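Local structure of 3-hydroxyisobutyryl-CoA hydrolase (Mycobacterium thermoresistibile, 4HDT) at residues 93-96 with 97-100; 228-231 with 232-236; 258-261 with 262-266; 286-289 with 290-294. The protein probably hydrolyses 3-hydroxy-2-methylpropanoyl-CoA (3-hydroxyisobutyryl-CoA) to 3-hydroxy-2-methylpropanoate and free CoA, and carries bound zinc ions. All coordinates share one frame; numbering follows the deposited sequence.

Contact 1 (93-96 with 97-100); sequences DEYR and LNAH. With ZN (zinc ion), chain B.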
loop_
_atom_site.group_PDB
_atom_site.type_symbol
_atom_site.label_atom_id
_atom_site.label_comp_id
_atom_site.label_asym_id
_atom_site.label_seq_id
_atom_site.Cartn_x
_atom_site.Cartn_y
_atom_site.Cartn_z
ATOM N N ASP A 93 -13.286 -4.016 -7.043
ATOM C CA ASP A 93 -12.574 -5.188 -7.516
ATOM C C ASP A 93 -11.169 -5.299 -6.895
ATOM O O ASP A 93 -10.715 -6.387 -6.547
ATOM C CB ASP A 93 -12.479 -5.173 -9.048
ATOM C CG ASP A 93 -13.812 -5.453 -9.724
ATOM O OD1 ASP A 93 -14.721 -6.127 -9.124
ATOM O OD2 ASP A 93 -13.990 -5.025 -10.903
ATOM N N GLU A 94 -10.493 -4.162 -6.735
ATOM C CA GLU A 94 -9.147 -4.182 -6.185
ATOM C C GLU A 94 -9.142 -4.617 -4.725
ATOM O O GLU A 94 -8.324 -5.450 -4.341
ATOM C CB GLU A 94 -8.487 -2.811 -6.297
ATOM C CG GLU A 94 -7.033 -2.778 -5.833
ATOM C CD GLU A 94 -6.456 -1.388 -5.869
ATOM O OE1 GLU A 94 -7.213 -0.453 -5.531
ATOM O OE2 GLU A 94 -5.268 -1.207 -6.207
ATOM N N TYR A 95 -10.062 -4.087 -3.952
ATOM C CA TYR A 95 -10.089 -4.405 -2.522
ATOM C C TYR A 95 -10.536 -5.849 -2.323
ATOM O O TYR A 95 -10.049 -6.543 -1.434
ATOM C CB TYR A 95 -10.922 -3.449 -1.684
ATOM C CG TYR A 95 -10.492 -1.968 -1.708
ATOM C CD1 TYR A 95 -9.369 -1.533 -2.402
ATOM C CD2 TYR A 95 -11.245 -1.027 -1.070
ATOM C CE1 TYR A 95 -9.024 -0.191 -2.464
ATOM C CE2 TYR A 95 -10.908 0.321 -1.106
ATOM C CZ TYR A 95 -9.831 0.744 -1.827
ATOM O OH TYR A 95 -9.599 2.108 -1.867
ATOM N N ARG A 96 -11.441 -6.348 -3.145
ATOM C CA ARG A 96 -11.737 -7.763 -3.112
ATOM C C ARG A 96 -10.517 -8.655 -3.434
ATOM O O ARG A 96 -10.303 -9.695 -2.791
ATOM C CB ARG A 96 -12.931 -8.064 -4.045
ATOM C CG ARG A 96 -14.272 -7.629 -3.428
ATOM C CD ARG A 96 -15.407 -7.460 -4.461
ATOM N NE ARG A 96 -15.639 -8.645 -5.246
ATOM C CZ ARG A 96 -16.501 -9.626 -4.939
ATOM N NH1 ARG A 96 -17.216 -9.578 -3.815
ATOM N NH2 ARG A 96 -16.647 -10.680 -5.745
ATOM N N LEU A 97 -9.707 -8.234 -4.391
ATOM C CA LEU A 97 -8.475 -8.922 -4.703
ATOM C C LEU A 97 -7.516 -8.873 -3.509
ATOM O O LEU A 97 -6.909 -9.895 -3.155
ATOM C CB LEU A 97 -7.805 -8.309 -5.945
ATOM C CG LEU A 97 -6.337 -8.729 -6.246
ATOM C CD1 LEU A 97 -6.230 -10.210 -6.532
ATOM C CD2 LEU A 97 -5.741 -7.909 -7.400
ATOM N N ASN A 98 -7.360 -7.686 -2.922
ATOM C CA ASN A 98 -6.462 -7.537 -1.725
ATOM C C ASN A 98 -6.847 -8.531 -0.622
ATOM O O ASN A 98 -5.998 -9.236 -0.055
ATOM C CB ASN A 98 -6.482 -6.088 -1.167
ATOM C CG ASN A 98 -6.118 -5.009 -2.183
ATOM O OD1 ASN A 98 -6.744 -3.924 -2.187
ATOM N ND2 ASN A 98 -5.106 -5.249 -2.998
ATOM N N ALA A 99 -8.138 -8.602 -0.329
ATOM C CA ALA A 99 -8.674 -9.538 0.670
ATOM C C ALA A 99 -8.446 -10.973 0.300
ATOM O O ALA A 99 -8.062 -11.807 1.139
ATOM C CB ALA A 99 -10.132 -9.252 0.908
ATOM N N HIS A 100 -8.666 -11.298 -0.968
ATOM C CA HIS A 100 -8.413 -12.655 -1.405
ATOM C C HIS A 100 -6.970 -13.102 -1.288
ATOM O O HIS A 100 -6.695 -14.180 -0.818
ATOM C CB HIS A 100 -8.889 -12.912 -2.818
ATOM C CG HIS A 100 -9.191 -14.366 -3.040
ATOM N ND1 HIS A 100 -9.360 -14.909 -4.294
ATOM C CD2 HIS A 100 -9.364 -15.386 -2.161
ATOM C CE1 HIS A 100 -9.640 -16.197 -4.173
ATOM N NE2 HIS A 100 -9.653 -16.505 -2.888
HETATM ZN ZN ZN B . -10.401 -18.185 -1.895
HETATM O O HOH W 1 -3.699 -3.283 -4.905
#
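Four successive i to i+4 hydrogen bonds, from Leu-97 N to Asp-93 O through His-100 N to Arg-96 O, join 93-96 to 97-100 as two turns of continuous helix. Among them Asn-98 N to Glu-94 O is 2.8 Å long. The side chain of Asn-98 folds back over that same turn. Its OD1 comes within 3.6 Å of Tyr-95 CD1, the two side chains running alongside one another with ring and amide planes 30° apart. Asn-98 CG stands beside its own backbone N (chi1 -56°), which directs the amide back toward the preceding turn.

Glu-94 reaches the same region with an extended chain and meets Asn-98 through CG, 3.8 Å from OD1. Their polar ends are joined by one water, which donates to Glu-94 OE2 at 2.9 Å and accepts from Asn-98 ND2 at 3.1 Å. This turn belongs to helix 85-103 of a crotonase-like fold, packed between helix 35-49, which receives Leu-97 on Met-41 and Leu-45, and helix 285-299, which receives Tyr-95 and Ala-99. Tyr-95 OH is hydrogen-bonded to Asp-150 and Ser-296, fixing the far end of the ring.

His-100 sends its ring away from the turn, CG anti to the backbone N (chi1 -155°), and binds zinc through NE2 at 2.1 Å. Glu-49 and Glu-351 bind the same metal, linking this helix to helix 35-49 and the C-terminal end of the chain.

Contact 2 (228-231 with 232-236); sequences SWID and ECYTG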
loop_
_atom_site.group_PDB
_atom_site.type_symbol
_atom_site.label_atom_id
_atom_site.label_comp_id
_atom_site.label_asym_id
_atom_site.label_seq_id
_atom_site.Cartn_x
_atom_site.Cartn_y
_atom_site.Cartn_z
ATOM N N SER A 228 12.181 5.781 18.992
ATOM C CA SER A 228 12.083 6.528 20.226
ATOM C C SER A 228 11.324 7.838 20.007
ATOM O O SER A 228 10.352 8.123 20.715
ATOM C CB SER A 228 13.481 6.834 20.778
ATOM O OG SER A 228 14.311 7.440 19.777
ATOM N N TRP A 229 11.755 8.629 19.020
ATOM C CA TRP A 229 11.140 9.957 18.795
ATOM C C TRP A 229 9.819 9.855 18.025
ATOM O O TRP A 229 8.922 10.687 18.192
ATOM C CB TRP A 229 12.090 10.976 18.127
ATOM C CG TRP A 229 12.597 10.652 16.742
ATOM C CD1 TRP A 229 13.808 10.132 16.432
ATOM C CD2 TRP A 229 11.914 10.836 15.496
ATOM N NE1 TRP A 229 13.938 9.963 15.103
ATOM C CE2 TRP A 229 12.795 10.405 14.484
ATOM C CE3 TRP A 229 10.675 11.362 15.122
ATOM C CZ2 TRP A 229 12.459 10.454 13.140
ATOM C CZ3 TRP A 229 10.351 11.404 13.801
ATOM C CH2 TRP A 229 11.235 10.956 12.820
ATOM N N ILE A 230 9.690 8.829 17.195
ATOM C CA ILE A 230 8.399 8.542 16.565
ATOM C C ILE A 230 7.340 8.260 17.632
ATOM O O ILE A 230 6.303 8.892 17.650
ATOM C CB ILE A 230 8.528 7.398 15.533
ATOM C CG1 ILE A 230 9.321 7.881 14.322
ATOM C CG2 ILE A 230 7.146 6.948 15.068
ATOM C CD1 ILE A 230 9.811 6.785 13.378
ATOM N N ASP A 231 7.629 7.340 18.547
ATOM C CA ASP A 231 6.667 7.006 19.604
ATOM C C ASP A 231 6.411 8.208 20.529
ATOM O O ASP A 231 5.290 8.390 21.006
ATOM C CB ASP A 231 7.183 5.831 20.425
ATOM C CG ASP A 231 7.064 4.517 19.709
ATOM O OD1 ASP A 231 6.650 4.478 18.518
ATOM O OD2 ASP A 231 7.385 3.488 20.360
ATOM N N GLU A 232 7.434 9.033 20.754
ATOM C CA GLU A 232 7.308 10.248 21.548
ATOM C C GLU A 232 6.337 11.234 20.929
ATOM O O GLU A 232 5.563 11.863 21.616
ATOM C CB GLU A 232 8.683 10.933 21.646
ATOM C CG GLU A 232 8.753 12.314 22.318
ATOM C CD GLU A 232 10.129 12.964 22.234
ATOM O OE1 GLU A 232 11.046 12.286 21.705
ATOM O OE2 GLU A 232 10.307 14.114 22.727
ATOM N N CYS A 233 6.456 11.414 19.629
ATOM C CA CYS A 233 5.833 12.543 18.973
ATOM C C CYS A 233 4.507 12.206 18.341
ATOM O O CYS A 233 3.668 13.105 18.178
ATOM C CB CYS A 233 6.784 13.150 17.922
ATOM S SG CYS A 233 8.262 13.889 18.664
ATOM N N TYR A 234 4.297 10.950 17.959
ATOM C CA TYR A 234 3.070 10.589 17.252
ATOM C C TYR A 234 1.940 10.127 18.168
ATOM O O TYR A 234 0.960 9.585 17.696
ATOM C CB TYR A 234 3.372 9.556 16.147
ATOM C CG TYR A 234 4.055 10.098 14.892
ATOM C CD1 TYR A 234 5.427 10.204 14.800
ATOM C CD2 TYR A 234 3.300 10.460 13.792
ATOM C CE1 TYR A 234 6.048 10.664 13.636
ATOM C CE2 TYR A 234 3.889 10.931 12.634
ATOM C CZ TYR A 234 5.252 11.015 12.534
ATOM O OH TYR A 234 5.864 11.431 11.399
ATOM N N THR A 235 2.045 10.352 19.491
ATOM C CA THR A 235 0.931 10.034 20.373
ATOM C C THR A 235 -0.112 11.145 20.519
ATOM O O THR A 235 -1.152 10.923 21.180
ATOM C CB THR A 235 1.447 9.644 21.756
ATOM O OG1 THR A 235 2.342 10.654 22.197
ATOM C CG2 THR A 235 2.147 8.328 21.666
ATOM N N GLY A 236 0.107 12.265 19.840
ATOM C CA GLY A 236 -0.770 13.417 19.920
ATOM C C GLY A 236 -2.169 13.131 19.407
ATOM O O GLY A 236 -2.342 12.287 18.530
HETATM O O HOH W 2 12.112 9.963 22.543
#
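The indole of Trp-229 and the phenol ring of Tyr-234 approach at 4.4 Å between CZ3 and CE1, with CZ3 at the edge of the tyrosine ring, near its plane. One face of the indole takes CG1 of Ile-230, 3.7 Å above the plane and displaced toward the rim. In the plane of the Tyr-234 ring, at its edge, lies the carbonyl oxygen of Ile-230, 3.3 Å from CD1. Ile-230 CG2 adds an apolar contact to Tyr-234 CD1 at 3.7 Å, the isoleucine and tyrosine side chains crossing at a slant. CG2, anti to the backbone N, is the branch that reaches the CD1 side of the ring.

Trp-229 has the less common chi1 of 62°, its CG lying between the backbone N and the carbonyl carbon; NE1 is held by Gln-226. Tyr-234 OH bonds to His-167.

Ile-230 O is also the acceptor for Tyr-234 N, at 2.9 Å with an N-H...O angle of 154°. Cys-233 N bonds to Trp-229 O and, weakly, to Ile-230 O, and its SG lies 3.3 Å from Trp-229 O. On the outer side Glu-232 OE1 takes a 2.7 Å bond from a water that also donates weakly to Ser-228 O.

Tyr-234 is the first residue to leave helical backbone angles, and its N supplies the last i to i+4 bond across this junction. The arrangement is the C-terminal end of helix 227-233, packed against helices 164-171, 239-249 and 252-261, away from the zinc sites.

Contact 3 (258-261 with 262-266); sequences ADLI and ATRSP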
loop_
_atom_site.group_PDB
_atom_site.type_symbol
_atom_site.label_atom_id
_atom_site.label_comp_id
_atom_site.label_asym_id
_atom_site.label_seq_id
_atom_site.Cartn_x
_atom_site.Cartn_y
_atom_site.Cartn_z
ATOM N N ALA A 258 8.289 16.600 10.282
ATOM C CA ALA A 258 7.361 17.721 10.370
ATOM C C ALA A 258 7.268 18.507 9.081
ATOM O O ALA A 258 6.175 18.843 8.622
ATOM C CB ALA A 258 7.740 18.637 11.521
ATOM N N ASP A 259 8.406 18.822 8.496
ATOM C CA ASP A 259 8.419 19.567 7.227
ATOM C C ASP A 259 7.665 18.826 6.144
ATOM O O ASP A 259 6.985 19.470 5.327
ATOM C CB ASP A 259 9.855 19.785 6.728
ATOM C CG ASP A 259 10.658 20.825 7.566
ATOM O OD1 ASP A 259 10.124 21.649 8.340
ATOM O OD2 ASP A 259 11.905 20.830 7.438
ATOM N N LEU A 260 7.827 17.504 6.108
ATOM C CA LEU A 260 7.193 16.693 5.035
ATOM C C LEU A 260 5.675 16.628 5.245
ATOM O O LEU A 260 4.901 16.846 4.303
ATOM C CB LEU A 260 7.840 15.317 4.871
ATOM C CG LEU A 260 7.428 14.445 3.690
ATOM C CD1 LEU A 260 7.565 15.227 2.397
ATOM C CD2 LEU A 260 8.211 13.140 3.600
ATOM N N ILE A 261 5.256 16.407 6.480
ATOM C CA ILE A 261 3.847 16.367 6.828
ATOM C C ILE A 261 3.161 17.666 6.454
ATOM O O ILE A 261 2.024 17.685 5.961
ATOM C CB ILE A 261 3.652 16.065 8.348
ATOM C CG1 ILE A 261 4.112 14.643 8.633
ATOM C CG2 ILE A 261 2.203 16.259 8.781
ATOM C CD1 ILE A 261 4.230 14.345 10.100
ATOM N N ALA A 262 3.859 18.769 6.691
ATOM C CA ALA A 262 3.306 20.068 6.508
ATOM C C ALA A 262 3.060 20.366 5.046
ATOM O O ALA A 262 2.346 21.305 4.751
ATOM C CB ALA A 262 4.225 21.103 7.139
ATOM N N THR A 263 3.633 19.587 4.130
ATOM C CA THR A 263 3.307 19.722 2.699
ATOM C C THR A 263 2.074 18.934 2.248
ATOM O O THR A 263 1.648 19.098 1.097
ATOM C CB THR A 263 4.460 19.257 1.776
ATOM O OG1 THR A 263 4.625 17.821 1.832
ATOM C CG2 THR A 263 5.778 20.027 2.086
ATOM N N ARG A 264 1.508 18.108 3.119
ATOM C CA ARG A 264 0.475 17.165 2.715
ATOM C C ARG A 264 -0.885 17.775 2.905
ATOM O O ARG A 264 -1.054 18.820 3.562
ATOM C CB ARG A 264 0.596 15.856 3.510
ATOM C CG ARG A 264 1.927 15.162 3.503
ATOM C CD ARG A 264 2.469 14.994 2.115
ATOM N NE ARG A 264 3.565 14.050 2.081
ATOM C CZ ARG A 264 4.257 13.745 0.984
ATOM N NH1 ARG A 264 4.051 14.382 -0.168
ATOM N NH2 ARG A 264 5.192 12.825 1.027
ATOM N N SER A 265 -1.881 17.170 2.252
ATOM C CA SER A 265 -3.242 17.673 2.342
ATOM C C SER A 265 -3.745 17.665 3.775
ATOM O O SER A 265 -3.761 16.576 4.386
ATOM C CB SER A 265 -4.156 16.791 1.461
ATOM O OG SER A 265 -5.509 16.890 1.824
ATOM N N PRO A 266 -4.186 18.829 4.325
ATOM C CA PRO A 266 -4.733 18.808 5.709
ATOM C C PRO A 266 -5.888 17.840 5.946
ATOM O O PRO A 266 -5.850 17.067 6.896
ATOM C CB PRO A 266 -5.140 20.263 5.951
ATOM C CG PRO A 266 -4.109 21.027 5.156
ATOM C CD PRO A 266 -3.942 20.214 3.880
#
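Polar bonding across this helix exit centres on Leu-260 O, which accepts two donors from Thr-263. The hydroxyl OG1 donates at 2.7 Å in the carbonyl plane, whereas the backbone N, at 3.0 Å, sits 61° out of that plane. The two donors therefore meet the oxygen from different directions. Thr-263 chi1 of 70° places OG1 between the backbone N and the carbonyl carbon, turned back to the helix end.

Two further backbone bonds shape the exit. Ala-262 N retains an i to i+4 bond to Ala-258 O, while Arg-264 N reaches Ile-261 O at 2.9 Å. The latter closes a type I beta turn from Ile-261 to Arg-264, leading from helix 252-261 toward helix 266-279, where Ser-265 is the N-cap and its OG bonds to Ala-268 N.

Van der Waals contact comes from Leu-260, whose CD1 lies over one face of the Arg-264 guanidinium, 3.6 Å above the plane and nearer its rim. Leu-260 CD1 is 3.9 Å from Arg-264 CZ. Arg-264 CG lies 3.5 Å from Leu-260 O; the bend at chi2 (-50°) then carries CD and the guanidinium over toward Leu-260 CD1.

Arg-264 NH2 bonds to Thr-171 O at helix 164-171. NH2 can thus bond to a carbonyl while a leucine methyl packs on the guanidinium face, and Thr-263 supplies two donors to Leu-260 O, a carbonyl in the last turn of the helix.

Contact 4 (286-289 with 290-294); sequences EDTL and RQEYR
Arg-290 spans one turn of helix 285-299 of the crotonase-like fold and forms an i to i+3 salt bridge with Asp-287. Its CB packs 3.4 Å from Asp-287 O, and CG lies 3.3 Å from Glu-286 O. CD lies 4.1 Å from Glu-286 O, and rotation about CG-CD (chi3 -133°) turns NE to Asp-287 OD1, at 3.0 Å. NH2 bonds to the same oxygen at 3.1 Å, so one carboxylate atom accepts two donors at the edge of the guanidinium, in its plane. The carboxylate itself is turned 48° from that plane. At the tip, NH1 has a weak bond to Leu-346 O.

Around the helix from this pair, the side chain of Glu-292 is buried. Its OE2 passes Thr-288 CG2 and bonds to Thr-154, while OE1 bonds to Gly-152 N; these two partners anchor the carboxylate. Thr-288 OG1 is taken by Ser-284 O. Glu-292 N bonds to Thr-288 O with an N-H...O angle of 164°. Leu-289 CD2 lies 3.5 Å from Glu-292 OE1, the oxygen bonded to Gly-152 N.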
loop_
_atom_site.group_PDB
_atom_site.type_symbol
_atom_site.label_atom_id
_atom_site.label_comp_id
_atom_site.label_asym_id
_atom_site.label_seq_id
_atom_site.Cartn_x
_atom_site.Cartn_y
_atom_site.Cartn_z
ATOM N N GLU A 286 -11.198 -7.800 5.812
ATOM C CA GLU A 286 -12.412 -7.383 5.095
ATOM C C GLU A 286 -13.099 -6.176 5.733
ATOM O O GLU A 286 -13.479 -5.235 5.031
ATOM C CB GLU A 286 -13.390 -8.547 4.907
ATOM C CG GLU A 286 -12.901 -9.638 3.981
ATOM C CD GLU A 286 -11.981 -10.644 4.628
ATOM O OE1 GLU A 286 -11.817 -10.665 5.865
ATOM O OE2 GLU A 286 -11.395 -11.428 3.874
ATOM N N ASP A 287 -13.278 -6.177 7.048
ATOM C CA ASP A 287 -13.884 -5.044 7.720
ATOM C C ASP A 287 -13.074 -3.767 7.554
ATOM O O ASP A 287 -13.628 -2.667 7.405
ATOM C CB ASP A 287 -14.089 -5.330 9.196
ATOM C CG ASP A 287 -15.148 -6.379 9.457
ATOM O OD1 ASP A 287 -15.829 -6.830 8.502
ATOM O OD2 ASP A 287 -15.227 -6.764 10.649
ATOM N N THR A 288 -11.759 -3.895 7.537
ATOM C CA THR A 288 -10.894 -2.753 7.339
ATOM C C THR A 288 -11.051 -2.197 5.925
ATOM O O THR A 288 -11.136 -0.970 5.704
ATOM C CB THR A 288 -9.426 -3.116 7.640
ATOM O OG1 THR A 288 -9.330 -3.684 8.955
ATOM C CG2 THR A 288 -8.538 -1.921 7.590
ATOM N N LEU A 289 -11.046 -3.086 4.953
ATOM C CA LEU A 289 -11.259 -2.659 3.555
ATOM C C LEU A 289 -12.623 -2.000 3.386
ATOM O O LEU A 289 -12.780 -1.137 2.554
ATOM C CB LEU A 289 -11.125 -3.850 2.601
ATOM C CG LEU A 289 -9.672 -4.347 2.461
ATOM C CD1 LEU A 289 -9.583 -5.771 1.912
ATOM C CD2 LEU A 289 -8.899 -3.407 1.586
ATOM N N ARG A 290 -13.642 -2.455 4.119
ATOM C CA ARG A 290 -14.963 -1.803 4.019
ATOM C C ARG A 290 -14.895 -0.338 4.446
ATOM O O ARG A 290 -15.539 0.506 3.850
ATOM C CB ARG A 290 -15.999 -2.475 4.922
ATOM C CG ARG A 290 -16.410 -3.847 4.540
ATOM C CD ARG A 290 -17.455 -4.316 5.576
ATOM N NE ARG A 290 -17.186 -5.665 6.059
ATOM C CZ ARG A 290 -17.651 -6.764 5.477
ATOM N NH1 ARG A 290 -18.427 -6.714 4.383
ATOM N NH2 ARG A 290 -17.311 -7.931 5.974
ATOM N N GLN A 291 -14.118 -0.057 5.491
ATOM C CA GLN A 291 -13.908 1.293 5.968
ATOM C C GLN A 291 -13.133 2.083 4.929
ATOM O O GLN A 291 -13.489 3.216 4.585
ATOM C CB GLN A 291 -13.161 1.285 7.296
ATOM C CG GLN A 291 -12.852 2.649 7.893
ATOM C CD GLN A 291 -12.397 2.488 9.332
ATOM O OE1 GLN A 291 -13.232 2.420 10.252
ATOM N NE2 GLN A 291 -11.116 2.368 9.524
ATOM N N GLU A 292 -12.073 1.486 4.416
ATOM C CA GLU A 292 -11.262 2.157 3.421
ATOM C C GLU A 292 -12.096 2.501 2.184
ATOM O O GLU A 292 -11.906 3.536 1.540
ATOM C CB GLU A 292 -10.078 1.281 3.011
ATOM C CG GLU A 292 -8.956 1.172 4.052
ATOM C CD GLU A 292 -7.825 0.235 3.653
ATOM O OE1 GLU A 292 -7.821 -0.253 2.513
ATOM O OE2 GLU A 292 -6.926 -0.022 4.495
ATOM N N TYR A 293 -13.028 1.644 1.832
ATOM C CA TYR A 293 -13.848 1.894 0.642
ATOM C C TYR A 293 -14.749 3.120 0.862
ATOM O O TYR A 293 -14.888 3.945 -0.035
ATOM C CB TYR A 293 -14.695 0.656 0.324
ATOM C CG TYR A 293 -15.535 0.765 -0.915
ATOM C CD1 TYR A 293 -14.940 0.706 -2.190
ATOM C CD2 TYR A 293 -16.911 0.906 -0.827
ATOM C CE1 TYR A 293 -15.690 0.805 -3.335
ATOM C CE2 TYR A 293 -17.661 1.019 -1.962
ATOM C CZ TYR A 293 -17.075 0.967 -3.212
ATOM O OH TYR A 293 -17.921 1.092 -4.310
ATOM N N ARG A 294 -15.354 3.239 2.045
ATOM C CA ARG A 294 -16.138 4.452 2.379
ATOM C C ARG A 294 -15.259 5.700 2.243
ATOM O O ARG A 294 -15.664 6.699 1.653
ATOM C CB ARG A 294 -16.703 4.405 3.805
ATOM C CG ARG A 294 -17.741 3.299 3.999
ATOM C CD ARG A 294 -18.158 3.199 5.458
ATOM N NE ARG A 294 -19.402 2.477 5.650
ATOM C CZ ARG A 294 -20.026 2.342 6.834
ATOM N NH1 ARG A 294 -19.491 2.856 7.946
ATOM N NH2 ARG A 294 -21.180 1.686 6.910
#

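How the contacts relate
From the N terminus the four contacts follow in series, with no nesting or crossing, and each is confined to neighbouring turns of chain. Contact 1 lies inside helix 85-103 and contact 4 inside helix 285-299; neither closes a loop. Although far apart in sequence, they touch: Leu-289 CD1 packs 3.7 Å from Ala-99 CB, and their centres are about 11 Å apart. Contact 2 ends helix 227-233, and contact 3 turns the chain out of helix 252-261. These two meet where Tyr-234 OH lies 3.6 Å from Ile-261 CD1. Contacts 2 and 3 both lie on the opposite side of the chain's centre from contact 1.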